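PDB 7A0H: F-actin-capping protein subunit alpha from Plasmodium berghei, which probably binds the fast-growing barbed ends of actin filaments and blocks subunit exchange there, without severing the filament, here seen as an asymmetric homodimer. Local coordinates for residues 110-113 and 114-117; 164-168 and 169-173; 217-220 and 221-224; 274-277 and 278-281. All coordinates share one frame; numbering follows the deposited sequence.

Overall arrangement
From the N terminus the four contacts follow in series, none enclosing or crossing another, and each closes only a local turn of the chain. Contact 1 forms the first turn of helix 112-131. Contact 2 closes the hairpin between strands 154-167 and 170-183, and its strands touch the start of that helix; the two centres are about 11 Å apart. Contact 3 turns the chain between strands 206-220 and 223-238 of the same five-stranded antiparallel sheet, about 40 Å from contact 2 between centres. Contact 4 bends the loop between strands 268-270 and 283-285. Contacts 3 and 4 both touch the second subunit, so they lie at the dimer interface.

Contact 1: residues 110-113 and 114-117; sequences PDIL and EKYR
I112 and Y116 lie side by side one helical turn apart, CG1 of I112 resting 3.9 Å from CE2 of Y116. This is the close-packed flank of the turn. The Y116 ring, directed by a chi1 of -84° that sets CG anti to its carbonyl carbon, also meets F246 and F200 edge-to-face, while I243 of helix 243-266 touches both I112 and Y116. The backbone of the same turn is tied by Y116 N to I112 O (3.0 Å) and by R117 N to L113 O (3.0 Å). The flank with P110, D111 and K115 is looser and more exposed: P110 CB meets E114 CG at 3.5 Å, and the extended K115 chain brings its CD within 4.0 Å of I112 CD1. Farther round, R117 grips the E114 carboxylate side-on, NE to OE1 at 2.9 Å and NH2 to OE2 at 3.0 Å, both oxygens lying almost in the guanidinium plane. The two bonds meet edge to edge and restrict rotation of the guanidinium. E114 OE2 has a second partner in K86, and R117 NH1 bonds N84 and the carbonyl of V162. Together these contacts make up the opening turn of an alpha-helix, with D111 at the N-cap and a salt bridge spaced i, i+3.

Contact 2: residues 164-168 and 169-173; sequences ASECE and NKYNL
The Y171 ring meets the E166 carboxylate at its edge: CD of E166 lies in the ring plane, OE1 comes to 3.9 Å from CE1 of Y171, and the two planes stand 75° apart. L113 of helix 112-131 also packs on the ring, its CD1 close to CG of Y171. The side chains of E166 and Y171 run alongside each other in the same direction, and E166, with CG anti to its backbone N (chi1 154°) and an extended chain beyond, carries its carboxylate as far as the ring edge. On the same face of the sheet A164 CB packs on CD2 of L173 at 3.9 Å. These neighbours belong to a two-residue beta hairpin closed by a type I' turn, in which E168 and N169 both take left-handed backbone conformations. C167 and K170 flank the turn as a hydrogen-bonded pair: K170 N donates to C167 O, and C167 N reaches K170 O at 2.7 Å. Next along, S165 N bonds N172 O at 3.1 Å, and the return bond from N172 N to S165 O is weak. On the opposite face the amide of N172 is held from two directions: OD1 is bonded by N197 ND2 of strand 187-200, and ND2 donates to a water at 2.7 Å. That water lies 3.1 Å from S165 OG and makes a weak bond to N172 O, bridging the two strands beside their backbone bonds.

Contact 3: residues 217-220 and 221-224; sequences LTYF and EDAN
F220 and A223 bond each other twice across a type I' turn, forming the two-residue hairpin that joins strands 206-220 and 223-238 of the sheet. F220 N gives its hydrogen to A223 O at 3.0 Å. The return bond, from A223 N to F220 O at 3.1 Å, comes from above the carbonyl plane rather than along a lone pair, a geometry that accompanies the tight turn through E221 and D222; both of these residues have positive phi. A223 O also receives the CA-H of Y219 at 3.3 Å, so two neighbouring residues of the opposite strand share this acceptor. One residue farther from the turn, T218 O takes a similar CA-H contact from N224 CA. The T218 hydroxyl is satisfied outside the hairpin: OG1 bonds H188 O and, weakly, A189 O, while the T218 backbone pairs with A189 and I225 on either side. Aromatic side chains frame the turn. The Y219 ring lies against the backbone of D222, its CZ coming within 3.4 Å of D222 CA, and has F187 as an aromatic neighbour. A chi1 of 178° swings the F220 ring to the side of its carbonyl carbon, where E221 follows, and the ring also packs on D275 of the second subunit. A bound buffer molecule, probably from crystallisation, lies beside E221. The E221 carboxylate stacks 14° from parallel to the F220 ring, and E221 CG makes a CH-pi contact, 3.8 Å above the ring centroid.

Contact 4: residues 274-277 and 278-281; sequences SDLI and KNTR
A single amide, that of N279, is used in two directions: its ND2 donates to D275 OD1, while its OD1 receives the backbone N of R281 at 3.0 Å. The second bond makes an Asx turn, which follows directly on a 3-10 turn through L276 and I277 in the loop between strands 268-270 and 283-285. The modelled 2.5 Å between N279 ND2 and D275 OD1 is shorter than expected and doubtful in detail. Carboxylate and amide are nearly perpendicular, 80° apart, and ND2 meets the syn side of OD1, slightly out of the carboxylate plane. D275 OD1 is also bonded by S273 OG, so one oxygen serves partners from before and after it in the chain. The 3-10 turn is closed by N279 N donating to L276 O at 2.8 Å. K282 NZ bonds both L276 O and N279 O, adding a second tie between the two turns. Several members of the loop reach the second subunit: S274 O accepts from N266 ND2 there, L276 packs on I269, I277 on S190 and T280 on F220 of that chain. K278 folds back across D275, since a chi1 of 62° places CG between its backbone N and carbonyl carbon. The K278 stem packs on the CB and backbone of D275, and the charged ends do not meet: K278 CG lies 3.4 Å from D275 CB, whereas K278 NZ remains 6.5 Å from D275 OD2.

Contact 1: residues 110-113 and 114-117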
loop_
_atom_site.group_PDB
_atom_site.type_symbol
_atom_site.label_atom_id
_atom_site.label_comp_id
_atom_site.label_asym_id
_atom_site.label_seq_id
_atom_site.Cartn_x
_atom_site.Cartn_y
_atom_site.Cartn_z
ATOM N N PRO A 110 -22.676 -35.836 21.793
ATOM C CA PRO A 110 -21.334 -35.455 21.327
ATOM C C PRO A 110 -20.219 -36.101 22.153
ATOM O O PRO A 110 -20.317 -36.246 23.373
ATOM C CB PRO A 110 -21.328 -33.929 21.511
ATOM C CG PRO A 110 -22.119 -33.759 22.794
ATOM C CD PRO A 110 -23.251 -34.800 22.679
ATOM N N ASP A 111 -19.160 -36.513 21.454
ATOM C CA ASP A 111 -17.969 -37.024 22.096
ATOM C C ASP A 111 -17.258 -35.886 22.859
ATOM O O ASP A 111 -17.671 -34.726 22.839
ATOM C CB ASP A 111 -17.023 -37.647 21.078
ATOM C CG ASP A 111 -16.391 -36.619 20.159
ATOM O OD1 ASP A 111 -17.084 -35.707 19.644
ATOM O OD2 ASP A 111 -15.145 -36.672 20.041
ATOM N N ILE A 112 -16.116 -36.204 23.465
ATOM C CA ILE A 112 -15.539 -35.282 24.431
ATOM C C ILE A 112 -14.928 -34.059 23.726
ATOM O O ILE A 112 -15.185 -32.913 24.118
ATOM C CB ILE A 112 -14.590 -36.073 25.350
ATOM C CG1 ILE A 112 -13.972 -35.189 26.411
ATOM C CG2 ILE A 112 -13.445 -36.671 24.640
ATOM C CD1 ILE A 112 -14.943 -34.817 27.490
ATOM N N LEU A 113 -14.251 -34.257 22.605
ATOM C CA LEU A 113 -13.738 -33.122 21.822
ATOM C C LEU A 113 -14.794 -32.061 21.561
ATOM O O LEU A 113 -14.565 -30.859 21.715
ATOM C CB LEU A 113 -13.242 -33.629 20.470
ATOM C CG LEU A 113 -12.705 -32.565 19.520
ATOM C CD1 LEU A 113 -11.464 -31.914 20.162
ATOM C CD2 LEU A 113 -12.387 -33.196 18.216
ATOM N N GLU A 114 -15.936 -32.488 21.084
ATOM C CA GLU A 114 -17.014 -31.543 20.843
ATOM C C GLU A 114 -17.391 -30.841 22.139
ATOM O O GLU A 114 -17.877 -29.713 22.122
ATOM C CB GLU A 114 -18.204 -32.274 20.182
ATOM C CG GLU A 114 -19.493 -31.459 19.919
ATOM C CD GLU A 114 -19.292 -30.259 18.986
ATOM O OE1 GLU A 114 -18.177 -30.144 18.414
ATOM O OE2 GLU A 114 -20.258 -29.452 18.849
ATOM N N LYS A 115 -17.218 -31.489 23.275
ATOM C CA LYS A 115 -17.578 -30.821 24.523
ATOM C C LYS A 115 -16.581 -29.711 24.828
ATOM O O LYS A 115 -16.963 -28.592 25.198
ATOM C CB LYS A 115 -17.598 -31.858 25.649
ATOM C CG LYS A 115 -18.822 -32.765 25.730
ATOM C CD LYS A 115 -18.734 -33.672 26.998
ATOM C CE LYS A 115 -19.872 -34.699 27.082
ATOM N NZ LYS A 115 -19.406 -36.063 27.557
ATOM N N TYR A 116 -15.306 -29.944 24.539
ATOM C CA TYR A 116 -14.343 -28.855 24.628
ATOM C C TYR A 116 -14.717 -27.706 23.703
ATOM O O TYR A 116 -14.693 -26.539 24.121
ATOM C CB TYR A 116 -12.980 -29.421 24.280
ATOM C CG TYR A 116 -12.246 -30.095 25.425
ATOM C CD1 TYR A 116 -11.482 -29.364 26.325
ATOM C CD2 TYR A 116 -12.333 -31.449 25.621
ATOM C CE1 TYR A 116 -10.771 -29.976 27.369
ATOM C CE2 TYR A 116 -11.646 -32.065 26.638
ATOM C CZ TYR A 116 -10.879 -31.310 27.519
ATOM O OH TYR A 116 -10.205 -31.894 28.516
ATOM N N ARG A 117 -15.088 -28.032 22.436
ATOM C CA ARG A 117 -15.405 -27.013 21.427
ATOM C C ARG A 117 -16.622 -26.216 21.855
ATOM O O ARG A 117 -16.665 -24.973 21.715
ATOM C CB ARG A 117 -15.648 -27.685 20.039
ATOM C CG ARG A 117 -15.690 -26.642 18.808
ATOM C CD ARG A 117 -16.449 -27.172 17.549
ATOM N NE ARG A 117 -17.861 -27.274 17.870
ATOM C CZ ARG A 117 -18.701 -26.249 17.974
ATOM N NH1 ARG A 117 -18.317 -25.000 17.724
ATOM N NH2 ARG A 117 -19.951 -26.515 18.305
#

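Contact 2: residues 164-168 and 169-173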
loop_
_atom_site.group_PDB
_atom_site.type_symbol
_atom_site.label_atom_id
_atom_site.label_comp_id
_atom_site.label_asym_id
_atom_site.label_seq_id
_atom_site.Cartn_x
_atom_site.Cartn_y
_atom_site.Cartn_z
ATOM N N ALA A 164 -12.905 -27.750 15.810
ATOM C CA ALA A 164 -12.210 -28.836 16.505
ATOM C C ALA A 164 -11.810 -29.947 15.557
ATOM O O ALA A 164 -12.602 -30.343 14.688
ATOM C CB ALA A 164 -13.085 -29.472 17.557
ATOM N N SER A 165 -10.592 -30.462 15.745
ATOM C CA SER A 165 -10.128 -31.609 14.963
ATOM C C SER A 165 -9.253 -32.461 15.861
ATOM O O SER A 165 -8.822 -32.021 16.941
ATOM C CB SER A 165 -9.363 -31.184 13.675
ATOM O OG SER A 165 -8.321 -30.242 14.013
ATOM N N GLU A 166 -8.937 -33.656 15.381
ATOM C CA GLU A 166 -8.374 -34.734 16.196
ATOM C C GLU A 166 -7.322 -35.429 15.331
ATOM O O GLU A 166 -7.677 -36.209 14.454
ATOM C CB GLU A 166 -9.460 -35.703 16.638
ATOM C CG GLU A 166 -8.973 -37.140 16.935
ATOM C CD GLU A 166 -9.887 -37.885 17.905
ATOM O OE1 GLU A 166 -11.062 -37.456 18.073
ATOM O OE2 GLU A 166 -9.421 -38.884 18.513
ATOM N N CYS A 167 -6.045 -35.160 15.613
ATOM C CA CYS A 167 -4.907 -35.638 14.821
ATOM C C CYS A 167 -4.122 -36.692 15.620
ATOM O O CYS A 167 -3.262 -36.354 16.441
ATOM C CB CYS A 167 -4.023 -34.445 14.400
ATOM S SG CYS A 167 -3.648 -33.097 15.650
ATOM N N GLU A 168 -4.416 -37.974 15.373
ATOM C CA GLU A 168 -3.688 -39.093 15.973
ATOM C C GLU A 168 -3.940 -39.164 17.473
ATOM O O GLU A 168 -3.016 -39.380 18.259
ATOM C CB GLU A 168 -2.181 -39.030 15.698
ATOM C CG GLU A 168 -1.780 -39.267 14.233
ATOM C CD GLU A 168 -0.617 -40.259 14.060
ATOM O OE1 GLU A 168 0.291 -40.242 14.920
ATOM O OE2 GLU A 168 -0.614 -41.051 13.076
ATOM N N ASN A 169 -5.200 -38.963 17.863
ATOM C CA ASN A 169 -5.683 -38.911 19.244
ATOM C C ASN A 169 -5.239 -37.630 19.972
ATOM O O ASN A 169 -5.662 -37.410 21.121
ATOM C CB ASN A 169 -5.265 -40.170 20.023
ATOM C CG ASN A 169 -5.485 -40.047 21.519
ATOM O OD1 ASN A 169 -6.505 -39.514 21.977
ATOM N ND2 ASN A 169 -4.511 -40.521 22.294
ATOM N N LYS A 170 -4.470 -36.746 19.322
ATOM C CA LYS A 170 -4.202 -35.412 19.856
ATOM C C LYS A 170 -5.244 -34.401 19.369
ATOM O O LYS A 170 -5.560 -34.346 18.179
ATOM C CB LYS A 170 -2.796 -34.951 19.475
ATOM C CG LYS A 170 -2.330 -33.812 20.345
ATOM C CD LYS A 170 -0.814 -33.825 20.534
ATOM C CE LYS A 170 -0.350 -32.735 21.504
ATOM N NZ LYS A 170 1.013 -32.162 21.119
ATOM N N TYR A 171 -5.792 -33.632 20.303
ATOM C CA TYR A 171 -6.912 -32.773 19.990
ATOM C C TYR A 171 -6.434 -31.403 19.544
ATOM O O TYR A 171 -5.285 -31.031 19.758
ATOM C CB TYR A 171 -7.876 -32.531 21.139
ATOM C CG TYR A 171 -8.627 -33.720 21.660
ATOM C CD1 TYR A 171 -8.878 -34.833 20.849
ATOM C CD2 TYR A 171 -9.102 -33.725 22.950
ATOM C CE1 TYR A 171 -9.561 -35.925 21.337
ATOM C CE2 TYR A 171 -9.785 -34.811 23.457
ATOM C CZ TYR A 171 -10.021 -35.904 22.648
ATOM O OH TYR A 171 -10.708 -36.972 23.163
ATOM N N ASN A 172 -7.334 -30.658 18.904
ATOM C CA ASN A 172 -6.917 -29.348 18.438
ATOM C C ASN A 172 -8.123 -28.436 18.437
ATOM O O ASN A 172 -9.233 -28.836 18.069
ATOM C CB ASN A 172 -6.278 -29.411 17.044
ATOM C CG ASN A 172 -5.725 -28.075 16.632
ATOM O OD1 ASN A 172 -4.550 -27.749 16.889
ATOM N ND2 ASN A 172 -6.597 -27.230 16.077
ATOM N N LEU A 173 -7.938 -27.270 18.951
ATOM C CA LEU A 173 -9.006 -26.300 18.906
ATOM C C LEU A 173 -8.463 -24.996 18.340
ATOM O O LEU A 173 -7.393 -24.511 18.749
ATOM C CB LEU A 173 -9.590 -26.101 20.281
ATOM C CG LEU A 173 -10.387 -27.190 20.993
ATOM C CD1 LEU A 173 -10.354 -26.724 22.504
ATOM C CD2 LEU A 173 -11.776 -27.315 20.522
HETATM O O HOH W 1 -9.087 -27.365 14.972
#

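Contact 3: residues 217-220 and 221-224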
loop_
_atom_site.group_PDB
_atom_site.type_symbol
_atom_site.label_atom_id
_atom_site.label_comp_id
_atom_site.label_asym_id
_atom_site.label_seq_id
_atom_site.Cartn_x
_atom_site.Cartn_y
_atom_site.Cartn_z
ATOM N N LEU A 217 -5.784 -1.407 8.616
ATOM C CA LEU A 217 -6.525 -0.227 8.190
ATOM C C LEU A 217 -6.510 -0.282 6.651
ATOM O O LEU A 217 -5.449 -0.489 6.021
ATOM C CB LEU A 217 -5.884 1.054 8.704
ATOM C CG LEU A 217 -6.591 2.401 8.436
ATOM C CD1 LEU A 217 -7.996 2.462 9.249
ATOM C CD2 LEU A 217 -5.708 3.573 8.747
ATOM N N THR A 218 -7.697 -0.127 6.060
ATOM C CA THR A 218 -7.890 -0.244 4.622
ATOM C C THR A 218 -8.600 0.947 3.990
ATOM O O THR A 218 -8.628 1.023 2.762
ATOM C CB THR A 218 -8.659 -1.546 4.249
ATOM O OG1 THR A 218 -9.995 -1.598 4.803
ATOM C CG2 THR A 218 -7.852 -2.780 4.634
ATOM N N TYR A 219 -9.134 1.881 4.778
ATOM C CA TYR A 219 -9.661 3.133 4.275
ATOM C C TYR A 219 -8.975 4.239 5.056
ATOM O O TYR A 219 -8.973 4.218 6.297
ATOM C CB TYR A 219 -11.167 3.227 4.395
ATOM C CG TYR A 219 -11.767 4.078 3.288
ATOM C CD1 TYR A 219 -11.821 3.606 1.984
ATOM C CD2 TYR A 219 -12.280 5.344 3.547
ATOM C CE1 TYR A 219 -12.362 4.372 0.960
ATOM C CE2 TYR A 219 -12.833 6.117 2.531
ATOM C CZ TYR A 219 -12.862 5.625 1.237
ATOM O OH TYR A 219 -13.401 6.365 0.210
ATOM N N PHE A 220 -8.436 5.224 4.333
ATOM C CA PHE A 220 -7.673 6.297 4.960
ATOM C C PHE A 220 -7.624 7.473 3.994
ATOM O O PHE A 220 -6.986 7.399 2.928
ATOM C CB PHE A 220 -6.270 5.811 5.352
ATOM C CG PHE A 220 -5.387 6.896 5.979
ATOM C CD1 PHE A 220 -5.699 7.436 7.210
ATOM C CD2 PHE A 220 -4.250 7.375 5.327
ATOM C CE1 PHE A 220 -4.907 8.439 7.786
ATOM C CE2 PHE A 220 -3.447 8.369 5.896
ATOM C CZ PHE A 220 -3.775 8.902 7.146
ATOM N N GLU A 221 -8.324 8.535 4.369
ATOM C CA GLU A 221 -8.357 9.752 3.578
ATOM C C GLU A 221 -8.841 9.428 2.166
ATOM O O GLU A 221 -8.216 9.740 1.153
ATOM C CB GLU A 221 -6.995 10.410 3.638
ATOM C CG GLU A 221 -6.667 10.657 5.077
ATOM C CD GLU A 221 -5.596 11.650 5.290
ATOM O OE1 GLU A 221 -4.896 11.956 4.294
ATOM O OE2 GLU A 221 -5.460 12.134 6.447
ATOM N N ASP A 222 -9.973 8.741 2.142
ATOM C CA ASP A 222 -10.726 8.311 0.982
ATOM C C ASP A 222 -9.958 7.388 0.064
ATOM O O ASP A 222 -10.369 7.214 -1.091
ATOM C CB ASP A 222 -11.236 9.530 0.204
ATOM C CG ASP A 222 -12.013 10.505 1.091
ATOM O OD1 ASP A 222 -11.879 10.464 2.334
ATOM O OD2 ASP A 222 -12.772 11.326 0.524
ATOM N N ALA A 223 -8.827 6.847 0.493
ATOM C CA ALA A 223 -8.105 5.900 -0.329
ATOM C C ALA A 223 -8.225 4.493 0.238
ATOM O O ALA A 223 -8.255 4.286 1.463
ATOM C CB ALA A 223 -6.618 6.218 -0.466
ATOM N N ASN A 224 -8.220 3.534 -0.656
ATOM C CA ASN A 224 -8.060 2.147 -0.263
ATOM C C ASN A 224 -6.594 1.927 0.065
ATOM O O ASN A 224 -5.733 2.155 -0.783
ATOM C CB ASN A 224 -8.502 1.188 -1.367
ATOM C CG ASN A 224 -9.979 1.286 -1.659
ATOM O OD1 ASN A 224 -10.803 0.866 -0.857
ATOM N ND2 ASN A 224 -10.317 1.815 -2.811
#

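Contact 4: residues 274-277 and 278-281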
loop_
_atom_site.group_PDB
_atom_site.type_symbol
_atom_site.label_atom_id
_atom_site.label_comp_id
_atom_site.label_asym_id
_atom_site.label_seq_id
_atom_site.Cartn_x
_atom_site.Cartn_y
_atom_site.Cartn_z
ATOM N N SER A 274 14.576 13.465 11.513
ATOM C CA SER A 274 14.759 14.403 10.407
ATOM C C SER A 274 14.752 13.735 9.034
ATOM O O SER A 274 14.304 14.333 8.037
ATOM C CB SER A 274 16.090 15.122 10.590
ATOM O OG SER A 274 17.136 14.170 10.467
ATOM N N ASP A 275 15.296 12.523 8.946
ATOM C CA ASP A 275 15.415 11.747 7.718
ATOM C C ASP A 275 14.108 11.112 7.285
ATOM O O ASP A 275 14.130 10.137 6.524
ATOM C CB ASP A 275 16.495 10.676 7.897
ATOM C CG ASP A 275 16.036 9.504 8.783
ATOM O OD1 ASP A 275 15.040 9.630 9.540
ATOM O OD2 ASP A 275 16.684 8.436 8.724
ATOM N N LEU A 276 12.971 11.664 7.703
ATOM C CA LEU A 276 11.701 10.957 7.593
ATOM C C LEU A 276 11.451 10.401 6.198
ATOM O O LEU A 276 11.008 9.250 6.034
ATOM C CB LEU A 276 10.560 11.897 7.968
ATOM C CG LEU A 276 10.327 12.175 9.441
ATOM C CD1 LEU A 276 8.906 12.638 9.678
ATOM C CD2 LEU A 276 10.593 10.947 10.216
ATOM N N ILE A 277 11.718 11.218 5.187
ATOM C CA ILE A 277 11.456 10.850 3.806
ATOM C C ILE A 277 12.139 9.534 3.490
ATOM O O ILE A 277 11.528 8.615 2.927
ATOM C CB ILE A 277 11.946 11.984 2.891
ATOM C CG1 ILE A 277 11.176 13.250 3.269
ATOM C CG2 ILE A 277 11.720 11.625 1.468
ATOM C CD1 ILE A 277 12.062 14.400 3.600
ATOM N N LYS A 278 13.417 9.427 3.856
ATOM C CA LYS A 278 14.189 8.200 3.703
ATOM C C LYS A 278 13.925 7.158 4.799
ATOM O O LYS A 278 14.503 6.063 4.718
ATOM C CB LYS A 278 15.686 8.532 3.607
ATOM C CG LYS A 278 16.307 9.210 4.822
ATOM C CD LYS A 278 17.556 10.077 4.466
ATOM C CE LYS A 278 17.186 11.556 4.192
ATOM N NZ LYS A 278 18.337 12.544 4.034
ATOM N N ASN A 279 13.135 7.477 5.851
ATOM C CA ASN A 279 13.004 6.624 7.035
ATOM C C ASN A 279 11.979 5.505 6.832
ATOM O O ASN A 279 10.784 5.751 6.611
ATOM C CB ASN A 279 12.633 7.481 8.262
ATOM C CG ASN A 279 13.091 6.864 9.630
ATOM O OD1 ASN A 279 12.897 5.683 9.899
ATOM N ND2 ASN A 279 13.684 7.695 10.491
ATOM N N THR A 280 12.446 4.267 6.996
ATOM C CA THR A 280 11.563 3.119 6.920
ATOM C C THR A 280 10.495 3.134 8.004
ATOM O O THR A 280 9.447 2.498 7.845
ATOM C CB THR A 280 12.355 1.819 7.067
ATOM O OG1 THR A 280 12.965 1.782 8.370
ATOM C CG2 THR A 280 13.427 1.718 5.988
ATOM N N ARG A 281 10.770 3.756 9.150
ATOM C CA ARG A 281 9.839 3.732 10.283
ATOM C C ARG A 281 9.315 5.151 10.489
ATOM O O ARG A 281 9.968 5.978 11.132
ATOM C CB ARG A 281 10.517 3.206 11.553
ATOM C CG ARG A 281 11.299 1.981 11.315
ATOM C CD ARG A 281 12.165 1.642 12.471
ATOM N NE ARG A 281 13.076 0.598 12.017
ATOM C CZ ARG A 281 14.178 0.222 12.655
ATOM N NH1 ARG A 281 14.519 0.803 13.799
ATOM N NH2 ARG A 281 14.946 -0.731 12.135
#